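Local coordinates for epimerase family protein SDR39U1 (Homo sapiens, PDB 4B4O), which binds NADPH and is a putative NADP-dependent oxidoreductase of the short-chain dehydrogenase/reductase superfamily, at residues G217-S221 with Y279-E283. The protein carries 3 engineered substitutions. Coordinates in Å, arbitrary orientation, origin at the centre of the assembly. Residues are numbered along the deposited sequence.
Sequences GVAPS and YSFPE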
loop_
_atom_site.group_PDB
_atom_site.type_symbol
_atom_site.label_atom_id
_atom_site.label_comp_id
_atom_site.label_asym_id
_atom_site.label_seq_id
_atom_site.Cartn_x
_atom_site.Cartn_y
_atom_site.Cartn_z
ATOM N N GLY A 217 -6.767 1.203 4.234
ATOM C CA GLY A 217 -5.721 2.212 4.324
ATOM C C GLY A 217 -5.929 3.365 3.355
ATOM O O GLY A 217 -5.164 3.536 2.392
ATOM N N VAL A 218 -7.000 4.117 3.598
ATOM C CA VAL A 218 -7.390 5.261 2.769
ATOM C C VAL A 218 -7.777 6.430 3.652
ATOM O O VAL A 218 -8.239 6.226 4.787
ATOM C CB VAL A 218 -8.542 4.919 1.809
ATOM C CG1 VAL A 218 -8.071 3.824 0.872
ATOM C CG2 VAL A 218 -9.818 4.502 2.542
ATOM N N ALA A 219 -7.526 7.641 3.161
ATOM C CA ALA A 219 -7.961 8.849 3.854
ATOM C C ALA A 219 -9.464 8.852 3.737
ATOM O O ALA A 219 -10.004 8.336 2.763
ATOM C CB ALA A 219 -7.380 10.105 3.222
ATOM N N PRO A 220 -10.160 9.390 4.732
ATOM C CA PRO A 220 -11.620 9.439 4.647
ATOM C C PRO A 220 -11.996 10.571 3.716
ATOM O O PRO A 220 -12.460 11.614 4.156
ATOM C CB PRO A 220 -12.046 9.729 6.087
ATOM C CG PRO A 220 -10.897 10.515 6.646
ATOM C CD PRO A 220 -9.649 10.021 5.960
ATOM N N SER A 221 -11.789 10.351 2.428
ATOM C CA SER A 221 -11.963 11.388 1.427
ATOM C C SER A 221 -12.780 10.821 0.281
ATOM O O SER A 221 -12.899 9.607 0.138
ATOM C CB SER A 221 -10.581 11.853 0.945
ATOM O OG SER A 221 -10.621 12.558 -0.278
ATOM N N TYR A 279 -6.177 10.585 11.747
ATOM C CA TYR A 279 -5.400 10.937 10.556
ATOM C C TYR A 279 -4.710 12.283 10.697
ATOM O O TYR A 279 -5.294 13.236 11.210
ATOM C CB TYR A 279 -6.306 10.986 9.326
ATOM C CG TYR A 279 -6.739 9.643 8.807
ATOM C CD1 TYR A 279 -7.801 8.960 9.382
ATOM C CD2 TYR A 279 -6.085 9.047 7.753
ATOM C CE1 TYR A 279 -8.216 7.732 8.910
ATOM C CE2 TYR A 279 -6.482 7.812 7.280
ATOM C CZ TYR A 279 -7.555 7.161 7.870
ATOM O OH TYR A 279 -7.964 5.939 7.385
ATOM N N SER A 280 -3.449 12.339 10.264
ATOM C CA SER A 280 -2.699 13.601 10.192
ATOM C C SER A 280 -3.090 14.416 8.966
ATOM O O SER A 280 -3.062 15.645 8.989
ATOM C CB SER A 280 -1.205 13.329 10.154
ATOM O OG SER A 280 -0.786 12.799 11.385
ATOM N N PHE A 281 -3.445 13.723 7.889
ATOM C CA PHE A 281 -3.758 14.370 6.610
ATOM C C PHE A 281 -5.024 13.751 5.989
ATOM O O PHE A 281 -4.977 13.131 4.935
ATOM C CB PHE A 281 -2.555 14.241 5.651
ATOM C CG PHE A 281 -1.281 14.819 6.186
ATOM C CD1 PHE A 281 -1.067 16.189 6.175
ATOM C CD2 PHE A 281 -0.290 13.998 6.699
ATOM C CE1 PHE A 281 0.109 16.731 6.691
ATOM C CE2 PHE A 281 0.879 14.526 7.208
ATOM C CZ PHE A 281 1.077 15.892 7.209
ATOM N N PRO A 282 -6.163 13.914 6.655
ATOM C CA PRO A 282 -7.409 13.346 6.126
ATOM C C PRO A 282 -7.981 14.046 4.874
ATOM O O PRO A 282 -8.722 13.432 4.126
ATOM C CB PRO A 282 -8.393 13.543 7.296
ATOM C CG PRO A 282 -7.888 14.739 7.997
ATOM C CD PRO A 282 -6.388 14.628 7.919
ATOM N N GLU A 283 -7.641 15.313 4.694
ATOM C CA GLU A 283 -8.171 16.109 3.590
ATOM C C GLU A 283 -7.085 16.199 2.514
ATOM O O GLU A 283 -5.905 16.389 2.812
ATOM C CB GLU A 283 -8.644 17.494 4.075
ATOM C CG GLU A 283 -9.550 18.259 3.088
ATOM C CD GLU A 283 -8.789 19.165 2.111
ATOM O OE1 GLU A 283 -8.043 20.075 2.581
ATOM O OE2 GLU A 283 -8.932 18.968 0.876
HETATM O O HOH W 1 -11.073 13.521 3.576
HETATM O O HOH W 2 -9.919 14.814 1.160
#
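In this Rossmann-fold protein of the short-chain dehydrogenase/reductase superfamily, two loops meet beyond the C-terminal end of the sheet: G217-S221, where strand 213-217 runs out toward helix 225-236, and Y279-E283, which leads into helix 284-293. The contact thus ties the nucleotide-binding sheet to the C-terminal DUF1731 region. The cofactor is close but not touched: the side chain of V218 lies about 9 Å from that of the NADP-binding V160 and also about 9 Å from the bound NADPH.

Start with the apolar part. Y279 lays its ring against the first loop, and P220 sits squarely over one face in a CH-pi contact, its CD 3.8 Å from the ring centroid and 2° off the normal. The same CD lies 4.0 Å from CB of P282, so the P220 ring packs against both the tyrosine and the second proline. A219 CA lies 3.9 Å from Y279 CE2. Separately, A219 CB makes a van der Waals contact with a backbone carbonyl, 3.7 Å from P282 O.

Direct polar bonding across the loops is a single weak hydrogen bond, from Y279 OH to V218 O at 2.6 Å. Behind the second loop, D197 of helix 195-207 accepts hydrogen bonds from the backbone N atoms of S280 and F281, while E283 N-caps helix 284-293 through G285 N.

Water joins the other end. P220 centres an inverse gamma turn, closed by a weak S221 N to A219 O bond. One water donates to both P220 O and P282 O, each a short 2.4 Å from its oxygen; a second lies 2.8 Å from S221 OG, which also bonds W192 NE1, and donates weakly to P282 O, 3.5 Å from the water oxygen.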